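Local coordinates for protein CDP-glucose-4,6-dehydratase (Yersinia pseudotuberculosis, PDB 1RKX) that binds NAD and catalyses the 4,6-dehydration of CDP-D-glucose, probably through a transient oxidation and reduction of the cofactor as in related sugar-nucleotide dehydratases, at residues W7-T18 against L29-S40; Y181-R192 against G253-F262. One frame throughout, in Å; residues are numbered along the deposited sequence.

Contact 1 (W7-T18 against L29-S40); sequences WQGKRVFVTGHT and LQTMGATVKGYS. With NAD (nicotinamide-adenine-dinucleotide), chain G.
W7 and H17 are the two flat groups that meet residues 29-40 face on, one at each end of the first beta-alpha-beta unit of a Rossmann fold. One face of the W7 indole takes two methyl groups: M32 CE sits 3.7 Å from the centroid of the five-membered ring, while L29 CD2 lies over the six-membered ring, 30° off its normal. V12 CG2 meets the indole in plane, at the edge. A bend at chi3 (-69°) turns the M32 methyl over the ring, and its sulfur makes an oblique Met-aromatic contact. The H17 imidazole has G38 CA over its centre, 3.5 Å from the centroid, and T18 CG2 on the opposite face.

Between these ends, strands 11-15 and 35-40 run parallel, 20° apart. Hydrogen bonds alternate between the strands: T35 N to K10 O, V12 N to T35 O, K37 N to V12 O, V14 N to K37 O, Y39 N to V14 O and G16 N to Y39 O. On the face bearing F13, K37 CD lies at the phenyl edge, and the amine goes on to S75 O and E78. On the other face, L29 CD1 meets V12 CG1 at 3.7 Å and V14 CG2 at 3.8 Å, so the end of helix 20-31 packs against the sheet through L29. G33, with positive phi, closes that helix in a Schellman motif.

At the C-terminal edge the segments reach the NAD adenosine ribose. H17 ND1 and S40 OG share a hydrogen bond of 2.7 Å, and T18 N adds a weak one to S40 OG. Beside them, NAD O3B donates to T18 OG1 at 2.8 Å.

Contact 2 (Y181-R192 against G253-F262); sequences YGQHGTAVATVR and GAEYAEGWNF
Backbone hydrogen bonds join T190 and R192 to residues 258-262, which include strand 259-261, the last strand of the parallel Rossmann sheet within this chain. The axes of strands 187-192 and 259-261 approach to 4.6 Å and diverge by 22°. T190 N donates to E258 O, W260 N to T190 O, R192 N to W260 O and F262 N to R192 O. The third is the shortest, at 2.7 Å, and the bond from W260 N is the most bent, with 137° at the hydrogen. Before this pairing begins, A257 is the centre of an inverse gamma turn, and its CA lies 3.1 Å from V188 O.

Apolar contacts are few. V191 CG1 approaches the edge of the F262 ring, 3.8 Å from CE1, on the sheet face where V191 also meets Y242 and L245 of helix 236-251. A189 CB lies near the edge of the W260 indole. At the far end, Y181 packs its ring against A254, with A254 N above one face and G185 CA on the opposite one, while G253 CA touches it obliquely; its hydroxyl is bonded to K125.

Polar side chains occupy the other face. T190 OG1 stands 3.3 Å from G259 CA and is bonded to E165, which also forms a salt bridge with R192 NE. The R192 chain is extended from CG to NE, carrying the guanidinium back until G259 CA lies over one of its faces, 3.9 Å from NH2. NH1 is bonded to Y136.

Within 253-262, Y256 O accepts from both E258 N and W260 NE1. These donors approach from the same face of its carbonyl plane, and the bond from W260 NE1, 3.0 Å long, lies in the indole plane.

In the fold
Contact 1 (7-18 with 29-40) closes before contact 2 (181-192 with 253-262) opens, yet both belong to one parallel seven-stranded sheet. Their centres are 19 Å apart, and their nearest atoms about 11 Å. Across the sheet, strands 83-86 and 126-130 separate strand 11-15 from strand 187-192, so the contacts lie in opposite halves. Helix 236-251 spans the gap on one side: its L243 touches W7, L29 and M32, while its L245 and Y242 touch V191. Contact 1 reaches the adenosine side of NAD directly. In contact 2, the V191 side chain is about 8 Å from the cofactor, so this contact packs near the pocket without touching NAD.

Contact 1 (W7-T18 against L29-S40)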
loop_
_atom_site.group_PDB
_atom_site.type_symbol
_atom_site.label_atom_id
_atom_site.label_comp_id
_atom_site.label_asym_id
_atom_site.label_seq_id
_atom_site.Cartn_x
_atom_site.Cartn_y
_atom_site.Cartn_z
ATOM N N TRP C 7 -16.247 -29.406 22.349
ATOM C CA TRP C 7 -17.537 -28.746 22.481
ATOM C C TRP C 7 -18.476 -29.308 23.534
ATOM O O TRP C 7 -19.398 -28.621 23.978
ATOM C CB TRP C 7 -18.228 -28.708 21.118
ATOM C CG TRP C 7 -17.446 -27.882 20.160
ATOM C CD1 TRP C 7 -16.524 -28.322 19.247
ATOM C CD2 TRP C 7 -17.403 -26.452 20.115
ATOM N NE1 TRP C 7 -15.906 -27.250 18.644
ATOM C CE2 TRP C 7 -16.428 -26.091 19.159
ATOM C CE3 TRP C 7 -18.094 -25.438 20.798
ATOM C CZ2 TRP C 7 -16.123 -24.755 18.864
ATOM C CZ3 TRP C 7 -17.788 -24.107 20.505
ATOM C CH2 TRP C 7 -16.811 -23.781 19.547
ATOM N N GLN C 8 -18.235 -30.545 23.947
ATOM C CA GLN C 8 -19.081 -31.175 24.951
ATOM C C GLN C 8 -19.163 -30.337 26.227
ATOM O O GLN C 8 -18.155 -30.084 26.883
ATOM C CB GLN C 8 -18.546 -32.571 25.286
ATOM C CG GLN C 8 -19.480 -33.401 26.151
ATOM C CD GLN C 8 -20.808 -33.684 25.468
ATOM O OE1 GLN C 8 -20.847 -34.195 24.348
ATOM N NE2 GLN C 8 -21.906 -33.359 26.146
ATOM N N GLY C 9 -20.373 -29.901 26.565
ATOM C CA GLY C 9 -20.566 -29.117 27.774
ATOM C C GLY C 9 -20.186 -27.644 27.739
ATOM O O GLY C 9 -20.359 -26.949 28.743
ATOM N N LYS C 10 -19.661 -27.155 26.619
ATOM C CA LYS C 10 -19.286 -25.742 26.527
ATOM C C LYS C 10 -20.531 -24.868 26.468
ATOM O O LYS C 10 -21.502 -25.204 25.788
ATOM C CB LYS C 10 -18.434 -25.483 25.279
ATOM C CG LYS C 10 -17.028 -26.067 25.324
ATOM C CD LYS C 10 -16.179 -25.392 26.387
ATOM C CE LYS C 10 -14.739 -25.875 26.350
ATOM N NZ LYS C 10 -14.633 -27.351 26.588
ATOM N N ARG C 11 -20.505 -23.752 27.186
ATOM C CA ARG C 11 -21.637 -22.836 27.189
ATOM C C ARG C 11 -21.407 -21.846 26.048
ATOM O O ARG C 11 -20.531 -20.988 26.124
ATOM C CB ARG C 11 -21.729 -22.107 28.533
ATOM C CG ARG C 11 -21.873 -23.044 29.728
ATOM C CD ARG C 11 -21.998 -22.279 31.035
ATOM N NE ARG C 11 -23.302 -21.638 31.186
ATOM C CZ ARG C 11 -24.444 -22.290 31.385
ATOM N NH1 ARG C 11 -24.454 -23.616 31.458
ATOM N NH2 ARG C 11 -25.582 -21.619 31.518
ATOM N N VAL C 12 -22.204 -21.981 24.993
ATOM C CA VAL C 12 -22.071 -21.138 23.807
ATOM C C VAL C 12 -23.292 -20.251 23.579
ATOM O O VAL C 12 -24.432 -20.728 23.550
ATOM C CB VAL C 12 -21.836 -22.018 22.551
ATOM C CG1 VAL C 12 -21.480 -21.147 21.347
ATOM C CG2 VAL C 12 -20.730 -23.025 22.827
ATOM N N PHE C 13 -23.036 -18.957 23.411
ATOM C CA PHE C 13 -24.082 -17.966 23.187
ATOM C C PHE C 13 -24.021 -17.576 21.712
ATOM O O PHE C 13 -22.970 -17.175 21.220
ATOM C CB PHE C 13 -23.821 -16.740 24.067
ATOM C CG PHE C 13 -24.947 -15.738 24.073
ATOM C CD1 PHE C 13 -26.051 -15.916 24.900
ATOM C CD2 PHE C 13 -24.888 -14.600 23.272
ATOM C CE1 PHE C 13 -27.085 -14.971 24.935
ATOM C CE2 PHE C 13 -25.914 -13.649 23.296
ATOM C CZ PHE C 13 -27.014 -13.835 24.129
ATOM N N VAL C 14 -25.145 -17.689 21.014
ATOM C CA VAL C 14 -25.189 -17.372 19.593
ATOM C C VAL C 14 -26.252 -16.337 19.224
ATOM O O VAL C 14 -27.443 -16.604 19.361
ATOM C CB VAL C 14 -25.478 -18.644 18.755
ATOM C CG1 VAL C 14 -25.515 -18.291 17.265
ATOM C CG2 VAL C 14 -24.431 -19.716 19.039
ATOM N N THR C 15 -25.838 -15.160 18.758
ATOM C CA THR C 15 -26.830 -14.179 18.334
ATOM C C THR C 15 -27.140 -14.548 16.893
ATOM O O THR C 15 -26.255 -15.023 16.171
ATOM C CB THR C 15 -26.309 -12.714 18.383
ATOM O OG1 THR C 15 -25.244 -12.537 17.435
ATOM C CG2 THR C 15 -25.820 -12.367 19.780
ATOM N N GLY C 16 -28.384 -14.349 16.475
ATOM C CA GLY C 16 -28.759 -14.676 15.113
ATOM C C GLY C 16 -28.999 -16.160 14.886
ATOM O O GLY C 16 -28.893 -16.644 13.756
ATOM N N HIS C 17 -29.324 -16.885 15.954
ATOM C CA HIS C 17 -29.579 -18.316 15.857
ATOM C C HIS C 17 -30.851 -18.657 15.075
ATOM O O HIS C 17 -31.030 -19.804 14.661
ATOM C CB HIS C 17 -29.663 -18.941 17.257
ATOM C CG HIS C 17 -30.920 -18.601 17.999
ATOM N ND1 HIS C 17 -31.269 -17.308 18.329
ATOM C CD2 HIS C 17 -31.905 -19.392 18.490
ATOM C CE1 HIS C 17 -32.411 -17.316 18.994
ATOM N NE2 HIS C 17 -32.817 -18.567 19.105
ATOM N N THR C 18 -31.732 -17.678 14.864
ATOM C CA THR C 18 -32.972 -17.940 14.132
ATOM C C THR C 18 -32.806 -17.758 12.625
ATOM O O THR C 18 -33.761 -17.914 11.866
ATOM C CB THR C 18 -34.121 -17.014 14.606
ATOM O OG1 THR C 18 -33.778 -15.650 14.342
ATOM C CG2 THR C 18 -34.383 -17.204 16.107
ATOM N N LEU C 29 -23.515 -27.147 16.867
ATOM C CA LEU C 29 -23.085 -27.068 18.260
ATOM C C LEU C 29 -23.883 -28.055 19.114
ATOM O O LEU C 29 -23.319 -28.747 19.964
ATOM C CB LEU C 29 -23.279 -25.642 18.791
ATOM C CG LEU C 29 -22.330 -24.582 18.216
ATOM C CD1 LEU C 29 -22.812 -23.177 18.578
ATOM C CD2 LEU C 29 -20.925 -24.826 18.757
ATOM N N GLN C 30 -25.193 -28.115 18.887
ATOM C CA GLN C 30 -26.046 -29.036 19.638
ATOM C C GLN C 30 -25.598 -30.484 19.443
ATOM O O GLN C 30 -25.466 -31.234 20.413
ATOM C CB GLN C 30 -27.506 -28.890 19.210
ATOM C CG GLN C 30 -28.119 -27.536 19.547
ATOM C CD GLN C 30 -29.516 -27.364 18.984
ATOM O OE1 GLN C 30 -29.988 -26.235 18.797
ATOM N NE2 GLN C 30 -30.192 -28.476 18.719
ATOM N N THR C 31 -25.355 -30.879 18.194
ATOM C CA THR C 31 -24.935 -32.250 17.918
ATOM C C THR C 31 -23.614 -32.606 18.589
ATOM O O THR C 31 -23.360 -33.776 18.866
ATOM C CB THR C 31 -24.799 -32.524 16.405
ATOM O OG1 THR C 31 -23.685 -31.801 15.877
ATOM C CG2 THR C 31 -26.054 -32.104 15.679
ATOM N N MET C 32 -22.777 -31.608 18.857
ATOM C CA MET C 32 -21.494 -31.868 19.498
ATOM C C MET C 32 -21.568 -31.799 21.022
ATOM O O MET C 32 -20.546 -31.840 21.701
ATOM C CB MET C 32 -20.425 -30.909 18.965
ATOM C CG MET C 32 -20.134 -31.108 17.480
ATOM S SD MET C 32 -18.646 -30.271 16.905
ATOM C CE MET C 32 -19.170 -28.540 17.028
ATOM N N GLY C 33 -22.786 -31.693 21.548
ATOM C CA GLY C 33 -22.979 -31.663 22.990
ATOM C C GLY C 33 -22.805 -30.346 23.719
ATOM O O GLY C 33 -22.703 -30.327 24.945
ATOM N N ALA C 34 -22.766 -29.237 22.990
ATOM C CA ALA C 34 -22.601 -27.947 23.645
ATOM C C ALA C 34 -23.914 -27.488 24.268
ATOM O O ALA C 34 -24.991 -27.929 23.870
ATOM C CB ALA C 34 -22.106 -26.904 22.638
ATOM N N THR C 35 -23.808 -26.612 25.260
ATOM C CA THR C 35 -24.976 -26.039 25.921
ATOM C C THR C 35 -25.135 -24.696 25.220
ATOM O O THR C 35 -24.375 -23.763 25.466
ATOM C CB THR C 35 -24.716 -25.826 27.419
ATOM O OG1 THR C 35 -24.478 -27.097 28.037
ATOM C CG2 THR C 35 -25.911 -25.156 28.082
ATOM N N VAL C 36 -26.121 -24.608 24.340
ATOM C CA VAL C 36 -26.316 -23.402 23.549
ATOM C C VAL C 36 -27.508 -22.520 23.889
ATOM O O VAL C 36 -28.600 -23.012 24.192
ATOM C CB VAL C 36 -26.430 -23.763 22.054
ATOM C CG1 VAL C 36 -26.278 -22.508 21.201
ATOM C CG2 VAL C 36 -25.380 -24.811 21.686
ATOM N N LYS C 37 -27.282 -21.210 23.820
ATOM C CA LYS C 37 -28.334 -20.222 24.046
ATOM C C LYS C 37 -28.297 -19.268 22.859
ATOM O O LYS C 37 -27.227 -18.820 22.452
ATOM C CB LYS C 37 -28.109 -19.428 25.338
ATOM C CG LYS C 37 -29.211 -18.386 25.581
ATOM C CD LYS C 37 -29.066 -17.667 26.921
ATOM C CE LYS C 37 -30.220 -16.691 27.145
ATOM N NZ LYS C 37 -30.085 -15.916 28.415
ATOM N N GLY C 38 -29.463 -18.968 22.304
ATOM C CA GLY C 38 -29.535 -18.069 21.167
ATOM C C GLY C 38 -30.308 -16.799 21.490
ATOM O O GLY C 38 -31.192 -16.799 22.346
ATOM N N TYR C 39 -29.965 -15.715 20.795
ATOM C CA TYR C 39 -30.617 -14.418 20.989
ATOM C C TYR C 39 -30.796 -13.810 19.602
ATOM O O TYR C 39 -29.810 -13.454 18.950
ATOM C CB TYR C 39 -29.724 -13.518 21.845
ATOM C CG TYR C 39 -30.328 -12.180 22.223
ATOM C CD1 TYR C 39 -30.985 -12.007 23.443
ATOM C CD2 TYR C 39 -30.221 -11.079 21.371
ATOM C CE1 TYR C 39 -31.516 -10.767 23.811
ATOM C CE2 TYR C 39 -30.755 -9.832 21.729
ATOM C CZ TYR C 39 -31.397 -9.688 22.953
ATOM O OH TYR C 39 -31.912 -8.467 23.326
ATOM N N SER C 40 -32.044 -13.709 19.150
ATOM C CA SER C 40 -32.356 -13.161 17.827
ATOM C C SER C 40 -33.775 -12.620 17.797
ATOM O O SER C 40 -34.537 -12.770 18.753
ATOM C CB SER C 40 -32.298 -14.256 16.747
ATOM O OG SER C 40 -31.135 -15.059 16.824
HETATM P PA NAD G . -30.329 -14.375 8.101
HETATM O O1A NAD G . -31.176 -13.216 7.747
HETATM O O2A NAD G . -30.860 -15.727 7.780
HETATM O O5B NAD G . -29.965 -14.352 9.667
HETATM C C5B NAD G . -29.844 -13.074 10.338
HETATM C C4B NAD G . -30.079 -13.222 11.842
HETATM O O4B NAD G . -29.942 -11.862 12.314
HETATM C C3B NAD G . -31.501 -13.642 12.183
HETATM O O3B NAD G . -31.406 -14.721 13.134
HETATM C C2B NAD G . -32.104 -12.364 12.736
HETATM O O2B NAD G . -33.200 -12.596 13.664
HETATM C C1B NAD G . -30.894 -11.690 13.330
HETATM N N9A NAD G . -31.097 -10.267 13.547
HETATM C C8A NAD G . -31.189 -9.276 12.606
HETATM N N7A NAD G . -31.391 -8.067 13.125
HETATM C C5A NAD G . -31.434 -8.295 14.487
HETATM C C6A NAD G . -31.625 -7.419 15.578
HETATM N N6A NAD G . -31.812 -6.117 15.508
HETATM N N1A NAD G . -31.618 -7.964 16.835
HETATM C C2A NAD G . -31.428 -9.320 16.942
HETATM N N3A NAD G . -31.242 -10.225 16.007
HETATM C C4A NAD G . -31.255 -9.646 14.775
HETATM O O3 NAD G . -28.928 -14.171 7.445
HETATM P PN NAD G . -27.593 -15.118 7.445
HETATM O O1N NAD G . -27.399 -15.470 6.035
HETATM O O2N NAD G . -27.853 -16.291 8.317
HETATM O O5D NAD G . -26.459 -14.124 7.924
HETATM C C5D NAD G . -25.791 -14.440 9.150
HETATM C C4D NAD G . -24.687 -13.436 9.412
HETATM O O4D NAD G . -23.717 -13.654 8.334
HETATM C C3D NAD G . -25.012 -11.944 9.334
HETATM O O3D NAD G . -24.114 -11.242 10.217
HETATM C C2D NAD G . -24.710 -11.625 7.876
HETATM O O2D NAD G . -24.485 -10.216 7.704
HETATM C C1D NAD G . -23.466 -12.445 7.657
HETATM N N1N NAD G . -23.206 -12.686 6.242
HETATM C C2N NAD G . -23.932 -13.622 5.485
HETATM C C3N NAD G . -23.576 -13.904 4.059
HETATM C C7N NAD G . -24.352 -14.940 3.354
HETATM O O7N NAD G . -24.027 -15.175 2.179
HETATM N N7N NAD G . -25.369 -15.624 3.918
HETATM C C4N NAD G . -22.517 -13.053 3.395
HETATM C C5N NAD G . -21.867 -12.089 4.334
HETATM C C6N NAD G . -22.173 -11.932 5.605
HETATM O O HOH W 1 -22.744 -27.295 29.920
#

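Contact 2 (Y181-R192 against G253-F262)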
loop_
_atom_site.group_PDB
_atom_site.type_symbol
_atom_site.label_atom_id
_atom_site.label_comp_id
_atom_site.label_asym_id
_atom_site.label_seq_id
_atom_site.Cartn_x
_atom_site.Cartn_y
_atom_site.Cartn_z
ATOM N N TYR C 181 -4.151 -10.308 28.394
ATOM C CA TYR C 181 -4.907 -11.553 28.348
ATOM C C TYR C 181 -4.893 -12.287 29.687
ATOM O O TYR C 181 -5.899 -12.866 30.097
ATOM C CB TYR C 181 -4.351 -12.475 27.266
ATOM C CG TYR C 181 -5.132 -13.761 27.123
ATOM C CD1 TYR C 181 -6.365 -13.784 26.466
ATOM C CD2 TYR C 181 -4.649 -14.955 27.669
ATOM C CE1 TYR C 181 -7.099 -14.967 26.354
ATOM C CE2 TYR C 181 -5.371 -16.138 27.566
ATOM C CZ TYR C 181 -6.595 -16.140 26.908
ATOM O OH TYR C 181 -7.313 -17.313 26.812
ATOM N N GLY C 182 -3.748 -12.256 30.362
ATOM C CA GLY C 182 -3.627 -12.927 31.643
ATOM C C GLY C 182 -4.614 -12.420 32.672
ATOM O O GLY C 182 -4.808 -13.046 33.709
ATOM N N GLN C 183 -5.249 -11.286 32.388
ATOM C CA GLN C 183 -6.210 -10.711 33.318
ATOM C C GLN C 183 -7.658 -10.949 32.888
ATOM O O GLN C 183 -8.443 -11.528 33.638
ATOM C CB GLN C 183 -5.955 -9.211 33.466
ATOM C CG GLN C 183 -4.482 -8.845 33.574
ATOM C CD GLN C 183 -4.264 -7.365 33.832
ATOM O OE1 GLN C 183 -4.881 -6.513 33.191
ATOM N NE2 GLN C 183 -3.375 -7.051 34.769
ATOM N N HIS C 184 -8.009 -10.508 31.682
ATOM C CA HIS C 184 -9.372 -10.668 31.183
ATOM C C HIS C 184 -9.649 -12.042 30.583
ATOM O O HIS C 184 -10.761 -12.556 30.687
ATOM C CB HIS C 184 -9.695 -9.564 30.158
ATOM C CG HIS C 184 -8.778 -9.543 28.973
ATOM N ND1 HIS C 184 -8.926 -10.398 27.901
ATOM C CD2 HIS C 184 -7.706 -8.766 28.688
ATOM C CE1 HIS C 184 -7.985 -10.147 27.008
ATOM N NE2 HIS C 184 -7.232 -9.162 27.461
ATOM N N GLY C 185 -8.641 -12.623 29.945
ATOM C CA GLY C 185 -8.788 -13.943 29.352
ATOM C C GLY C 185 -9.719 -14.058 28.158
ATOM O O GLY C 185 -10.154 -15.154 27.818
ATOM N N THR C 186 -10.021 -12.942 27.503
ATOM C CA THR C 186 -10.924 -12.976 26.354
ATOM C C THR C 186 -10.183 -12.804 25.028
ATOM O O THR C 186 -9.470 -11.821 24.832
ATOM C CB THR C 186 -11.992 -11.868 26.469
ATOM O OG1 THR C 186 -12.655 -11.974 27.738
ATOM C CG2 THR C 186 -13.024 -12.005 25.355
ATOM N N ALA C 187 -10.352 -13.772 24.127
ATOM C CA ALA C 187 -9.719 -13.740 22.812
ATOM C C ALA C 187 -10.808 -13.390 21.799
ATOM O O ALA C 187 -11.706 -14.188 21.548
ATOM C CB ALA C 187 -9.105 -15.103 22.489
ATOM N N VAL C 188 -10.715 -12.196 21.223
ATOM C CA VAL C 188 -11.716 -11.705 20.274
ATOM C C VAL C 188 -11.254 -11.668 18.817
ATOM O O VAL C 188 -10.200 -11.119 18.503
ATOM C CB VAL C 188 -12.164 -10.285 20.671
ATOM C CG1 VAL C 188 -13.309 -9.820 19.765
ATOM C CG2 VAL C 188 -12.588 -10.267 22.135
ATOM N N ALA C 189 -12.065 -12.237 17.928
ATOM C CA ALA C 189 -11.729 -12.267 16.510
ATOM C C ALA C 189 -12.931 -11.948 15.624
ATOM O O ALA C 189 -14.077 -11.985 16.070
ATOM C CB ALA C 189 -11.182 -13.644 16.140
ATOM N N THR C 190 -12.655 -11.610 14.369
ATOM C CA THR C 190 -13.719 -11.363 13.407
ATOM C C THR C 190 -13.521 -12.365 12.280
ATOM O O THR C 190 -12.394 -12.787 12.006
ATOM C CB THR C 190 -13.696 -9.923 12.824
ATOM O OG1 THR C 190 -12.401 -9.629 12.285
ATOM C CG2 THR C 190 -14.056 -8.906 13.903
ATOM N N VAL C 191 -14.616 -12.769 11.647
ATOM C CA VAL C 191 -14.545 -13.715 10.543
ATOM C C VAL C 191 -15.269 -13.121 9.341
ATOM O O VAL C 191 -16.369 -12.579 9.454
ATOM C CB VAL C 191 -15.141 -15.097 10.931
ATOM C CG1 VAL C 191 -14.251 -15.754 11.977
ATOM C CG2 VAL C 191 -16.558 -14.950 11.460
ATOM N N ARG C 192 -14.631 -13.227 8.187
ATOM C CA ARG C 192 -15.155 -12.659 6.957
ATOM C C ARG C 192 -15.412 -13.732 5.908
ATOM O O ARG C 192 -14.493 -14.444 5.499
ATOM C CB ARG C 192 -14.144 -11.628 6.441
ATOM C CG ARG C 192 -13.729 -10.629 7.526
ATOM C CD ARG C 192 -12.385 -9.961 7.245
ATOM N NE ARG C 192 -11.963 -9.111 8.361
ATOM C CZ ARG C 192 -10.780 -8.519 8.449
ATOM N NH1 ARG C 192 -9.880 -8.682 7.490
ATOM N NH2 ARG C 192 -10.498 -7.751 9.492
ATOM N N GLY C 253 -5.583 -18.792 22.843
ATOM C CA GLY C 253 -5.666 -17.404 23.254
ATOM C C GLY C 253 -5.562 -16.286 22.229
ATOM O O GLY C 253 -5.953 -16.428 21.067
ATOM N N ALA C 254 -5.022 -15.161 22.692
ATOM C CA ALA C 254 -4.861 -13.946 21.898
ATOM C C ALA C 254 -4.111 -14.094 20.583
ATOM O O ALA C 254 -4.254 -13.255 19.689
ATOM C CB ALA C 254 -4.194 -12.869 22.747
ATOM N N GLU C 255 -3.306 -15.142 20.464
ATOM C CA GLU C 255 -2.551 -15.376 19.241
ATOM C C GLU C 255 -3.481 -15.397 18.028
ATOM O O GLU C 255 -3.075 -15.067 16.914
ATOM C CB GLU C 255 -1.792 -16.705 19.341
ATOM C CG GLU C 255 -1.249 -17.221 18.015
ATOM C CD GLU C 255 -0.400 -18.472 18.174
ATOM O OE1 GLU C 255 -0.809 -19.382 18.926
ATOM O OE2 GLU C 255 0.673 -18.548 17.537
ATOM N N TYR C 256 -4.732 -15.776 18.249
ATOM C CA TYR C 256 -5.689 -15.849 17.157
ATOM C C TYR C 256 -6.735 -14.740 17.153
ATOM O O TYR C 256 -7.661 -14.768 16.344
ATOM C CB TYR C 256 -6.379 -17.212 17.171
ATOM C CG TYR C 256 -5.410 -18.356 16.989
ATOM C CD1 TYR C 256 -4.765 -18.935 18.083
ATOM C CD2 TYR C 256 -5.092 -18.823 15.714
ATOM C CE1 TYR C 256 -3.825 -19.950 17.910
ATOM C CE2 TYR C 256 -4.152 -19.836 15.528
ATOM C CZ TYR C 256 -3.523 -20.395 16.629
ATOM O OH TYR C 256 -2.593 -21.395 16.440
ATOM N N ALA C 257 -6.578 -13.768 18.044
ATOM C CA ALA C 257 -7.518 -12.652 18.154
ATOM C C ALA C 257 -7.284 -11.595 17.069
ATOM O O ALA C 257 -6.781 -10.504 17.342
ATOM C CB ALA C 257 -7.413 -12.018 19.551
ATOM N N GLU C 258 -7.659 -11.931 15.839
ATOM C CA GLU C 258 -7.496 -11.028 14.701
ATOM C C GLU C 258 -8.634 -11.284 13.720
ATOM O O GLU C 258 -9.629 -11.921 14.065
ATOM C CB GLU C 258 -6.167 -11.297 13.982
ATOM C CG GLU C 258 -5.063 -11.847 14.862
ATOM C CD GLU C 258 -3.776 -12.093 14.102
ATOM O OE1 GLU C 258 -3.844 -12.612 12.964
ATOM O OE2 GLU C 258 -2.698 -11.775 14.646
ATOM N N GLY C 259 -8.478 -10.788 12.493
ATOM C CA GLY C 259 -9.495 -10.987 11.472
ATOM C C GLY C 259 -9.142 -12.179 10.596
ATOM O O GLY C 259 -7.963 -12.415 10.320
ATOM N N TRP C 260 -10.153 -12.917 10.138
ATOM C CA TRP C 260 -9.924 -14.108 9.323
ATOM C C TRP C 260 -10.875 -14.278 8.140
ATOM O O TRP C 260 -12.089 -14.193 8.298
ATOM C CB TRP C 260 -10.041 -15.367 10.190
ATOM C CG TRP C 260 -9.130 -15.393 11.368
ATOM C CD1 TRP C 260 -9.306 -14.746 12.557
ATOM C CD2 TRP C 260 -7.881 -16.083 11.464
ATOM N NE1 TRP C 260 -8.240 -14.990 13.390
ATOM C CE2 TRP C 260 -7.350 -15.807 12.744
ATOM C CE3 TRP C 260 -7.156 -16.907 10.591
ATOM C CZ2 TRP C 260 -6.122 -16.327 13.177
ATOM C CZ3 TRP C 260 -5.933 -17.427 11.018
ATOM C CH2 TRP C 260 -5.429 -17.131 12.304
ATOM N N ASN C 261 -10.304 -14.553 6.968
ATOM C CA ASN C 261 -11.066 -14.781 5.740
ATOM C C ASN C 261 -11.385 -16.267 5.561
ATOM O O ASN C 261 -10.530 -17.124 5.788
ATOM C CB ASN C 261 -10.252 -14.380 4.505
ATOM C CG ASN C 261 -10.130 -12.883 4.315
ATOM O OD1 ASN C 261 -9.282 -12.429 3.547
ATOM N ND2 ASN C 261 -10.973 -12.114 4.980
ATOM N N PHE C 262 -12.602 -16.567 5.123
ATOM C CA PHE C 262 -12.989 -17.943 4.832
ATOM C C PHE C 262 -13.732 -17.941 3.505
ATOM O O PHE C 262 -14.690 -17.186 3.310
ATOM C CB PHE C 262 -13.863 -18.547 5.940
ATOM C CG PHE C 262 -13.135 -18.760 7.241
ATOM C CD1 PHE C 262 -13.283 -17.862 8.289
ATOM C CD2 PHE C 262 -12.287 -19.855 7.413
ATOM C CE1 PHE C 262 -12.607 -18.046 9.492
ATOM C CE2 PHE C 262 -11.601 -20.049 8.618
ATOM C CZ PHE C 262 -11.761 -19.146 9.654
#